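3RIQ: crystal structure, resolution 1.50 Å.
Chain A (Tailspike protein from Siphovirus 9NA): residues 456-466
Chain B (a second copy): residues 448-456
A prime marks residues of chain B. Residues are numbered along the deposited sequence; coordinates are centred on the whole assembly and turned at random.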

# COMPACT_ATOMS: atom_id res chain seq x y z
N VAL A 456 13.49 -35.50 -0.73
CA VAL A 456 13.80 -34.77 0.50
C VAL A 456 15.31 -34.70 0.68
O VAL A 456 16.00 -35.75 0.67
CB VAL A 456 13.19 -35.44 1.75
CG1 VAL A 456 13.56 -34.63 2.98
CG2 VAL A 456 11.66 -35.58 1.61
N LEU A 457 15.84 -33.49 0.78
CA LEU A 457 17.25 -33.22 1.09
C LEU A 457 17.32 -32.67 2.53
O LEU A 457 16.67 -31.67 2.82
CB LEU A 457 17.80 -32.17 0.11
CG LEU A 457 19.25 -31.67 0.29
CD1 LEU A 457 20.27 -32.79 -0.04
CD2 LEU A 457 19.51 -30.41 -0.54
N THR A 458 18.08 -33.32 3.40
CA THR A 458 18.08 -32.98 4.83
C THR A 458 19.46 -32.54 5.29
O THR A 458 20.48 -33.18 4.94
CB THR A 458 17.68 -34.22 5.67
OG1 THR A 458 16.42 -34.73 5.20
CG2 THR A 458 17.58 -33.87 7.16
N ALA A 459 19.49 -31.45 6.05
CA ALA A 459 20.68 -31.00 6.78
C ALA A 459 20.39 -31.30 8.24
O ALA A 459 19.46 -30.72 8.80
CB ALA A 459 20.83 -29.50 6.62
N ASP A 460 21.17 -32.20 8.86
CA ASP A 460 20.86 -32.60 10.23
C ASP A 460 22.04 -32.27 11.13
O ASP A 460 23.08 -32.94 11.05
CB ASP A 460 20.53 -34.10 10.25
CG ASP A 460 20.14 -34.61 11.64
OD1 ASP A 460 19.39 -35.61 11.69
OD2 ASP A 460 20.56 -34.02 12.66
N CYS A 461 21.89 -31.26 11.98
CA CYS A 461 22.98 -30.81 12.84
C CYS A 461 23.08 -31.69 14.07
O CYS A 461 22.14 -31.78 14.86
CB CYS A 461 22.78 -29.36 13.27
SG CYS A 461 24.12 -28.77 14.37
N GLN A 462 24.23 -32.36 14.19
CA GLN A 462 24.51 -33.28 15.30
C GLN A 462 25.27 -32.63 16.45
O GLN A 462 25.12 -33.07 17.61
CB GLN A 462 25.27 -34.51 14.78
CG GLN A 462 24.44 -35.39 13.89
CD GLN A 462 23.30 -36.03 14.66
OE1 GLN A 462 23.53 -36.85 15.53
NE2 GLN A 462 22.07 -35.63 14.35
N VAL A 463 26.11 -31.66 16.13
CA VAL A 463 26.79 -30.85 17.18
C VAL A 463 26.58 -29.37 16.82
O VAL A 463 27.02 -28.92 15.75
CB VAL A 463 28.30 -31.20 17.32
CG1 VAL A 463 29.00 -30.24 18.32
CG2 VAL A 463 28.51 -32.69 17.77
N ALA A 464 25.89 -28.64 17.69
CA ALA A 464 25.56 -27.23 17.47
C ALA A 464 26.45 -26.43 18.39
O ALA A 464 26.01 -25.97 19.45
CB ALA A 464 24.08 -26.96 17.82
N SER A 465 27.73 -26.33 18.05
CA SER A 465 28.66 -25.50 18.80
C SER A 465 29.26 -24.55 17.80
O SER A 465 29.78 -25.00 16.77
CB SER A 465 29.79 -26.33 19.40
OG SER A 465 29.31 -27.33 20.28
N PRO A 466 29.20 -23.24 18.08
CA PRO A 466 29.67 -22.29 17.07
C PRO A 466 31.14 -22.52 16.71
O PRO A 466 32.01 -22.58 17.59
CB PRO A 466 29.43 -20.91 17.73
CG PRO A 466 29.33 -21.19 19.17
CD PRO A 466 28.73 -22.57 19.30
N GLY B 448 20.22 -21.03 16.48
CA GLY B 448 20.58 -20.34 17.73
C GLY B 448 22.01 -20.62 18.18
O GLY B 448 22.60 -19.83 18.93
N GLY B 449 22.58 -21.74 17.74
CA GLY B 449 23.87 -22.19 18.27
C GLY B 449 24.89 -22.58 17.23
O GLY B 449 25.88 -23.27 17.55
N THR B 450 24.67 -22.19 15.98
CA THR B 450 25.66 -22.46 14.93
C THR B 450 26.06 -21.17 14.22
O THR B 450 25.24 -20.23 14.12
CB THR B 450 25.13 -23.51 13.87
OG1 THR B 450 23.94 -23.02 13.24
CG2 THR B 450 24.84 -24.86 14.52
N ILE B 451 27.28 -21.13 13.71
CA ILE B 451 27.78 -20.08 12.83
C ILE B 451 27.74 -20.58 11.37
O ILE B 451 27.38 -19.84 10.46
CB ILE B 451 29.27 -19.70 13.18
CG1 ILE B 451 29.37 -19.10 14.59
CG2 ILE B 451 29.88 -18.76 12.14
CD1 ILE B 451 28.42 -17.97 14.85
N ASN B 452 28.16 -21.83 11.15
CA ASN B 452 28.33 -22.40 9.82
C ASN B 452 27.17 -23.31 9.43
O ASN B 452 26.52 -23.91 10.30
CB ASN B 452 29.64 -23.21 9.76
CG ASN B 452 30.85 -22.38 10.12
OD1 ASN B 452 31.54 -22.65 11.13
ND2 ASN B 452 31.11 -21.34 9.33
N PRO B 453 26.90 -23.42 8.12
CA PRO B 453 25.79 -24.25 7.65
C PRO B 453 26.06 -25.75 7.81
O PRO B 453 27.21 -26.17 7.74
CB PRO B 453 25.64 -23.85 6.16
CG PRO B 453 27.01 -23.35 5.75
CD PRO B 453 27.51 -22.64 7.01
N SER B 454 25.01 -26.54 8.03
CA SER B 454 25.15 -27.99 8.14
C SER B 454 25.20 -28.65 6.75
O SER B 454 25.65 -29.78 6.61
CB SER B 454 24.00 -28.57 8.97
OG SER B 454 24.18 -28.29 10.37
N LEU B 455 24.78 -27.93 5.71
CA LEU B 455 24.75 -28.46 4.34
C LEU B 455 25.08 -27.34 3.38
O LEU B 455 24.52 -26.25 3.51
CB LEU B 455 23.36 -29.04 4.03
CG LEU B 455 23.08 -29.68 2.66
CD1 LEU B 455 21.91 -30.65 2.78
CD2 LEU B 455 22.82 -28.63 1.55
N VAL B 456 25.99 -27.59 2.43
CA VAL B 456 26.20 -26.67 1.32
C VAL B 456 26.20 -27.44 0.01
O VAL B 456 26.96 -28.42 -0.15
CB VAL B 456 27.55 -25.91 1.44
CG1 VAL B 456 27.71 -24.98 0.26
CG2 VAL B 456 27.65 -25.15 2.78

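This is a contact of van der Waals packing between two copies of the tailspike protein, with no hydrogen bond or salt bridge passing from one stretch to the other. Together the two sides bury 475 Å².

In chain A, residues 456-461 lie in a strand. The chain then turns a corner at Gln462 and runs on to Pro466. Chain B is mostly loop here and enters a strand only at Leu455′. Between the pairs Ala459-Leu455′ and Ala464-Gly449′ the chains run in opposite senses; the pair Pro466-Thr450′ does not continue this register. Ala459 CA lies 5.4 Å from Leu455′ CA, Ala464 CA lies 5.4 Å from Gly449′ CA, and Pro466 CA lies 4.5 Å from Thr450′ CA.

The strand of chain A alternates, as extended strands do. Leu457, Ala459 and Cys461 point toward chain B and are buried. Thr458 and Asp460 point away. On the far side, Asp460 OD2 accepts a hydrogen bond from Gln462 NE2 at 2.8 Å. This bond stays within chain A and ties Asp460 to Gln462 at the corner.

Leu455′ has the most area covered by the other stretch. Its CB is 3.6 Å from Ala459 CB. The methyl of Ala459 packs directly on the first carbon of the leucine side chain. Leu455′ CD1 reaches along the strand to 3.8 Å from Leu457 CG. It also lies 3.6 Å from Thr458 O, a contact with no polar hydrogen to share. These leucine and alanine contacts are apolar and keep carbon surface out of water.

Next along, Ser454′ faces Ala459 and Cys461. Its OG sits 3.4 Å from Cys461 CB, and its CB is 4.1 Å from Ala459 CB. The hydroxyl therefore packs against carbon here and makes no hydrogen bond across the contact. Cys461 SG is 4.0 Å from Thr450′ CG2, again simple packing. The same methyl, Thr450′ CG2, lies 3.9 Å from Ala464 CA. Thr450′ OG1 is hydrogen-bonded to a residue just outside the stretch.

Past the corner, the contact is more exposed. Pro466 CB meets Ile451′ CG1 at 3.6 Å, an apolar pairing. Nearby, backbone atoms approach without bonding. Ala464 O and Gly449′ O are 3.3 Å apart, but both are acceptors. Pro466 N is 3.4 Å from Gly449′ O, yet a proline nitrogen within the chain carries no hydrogen. Gly449′ still has substantial area covered by chain A, although it has no side chain. Its backbone supplies the contact surface.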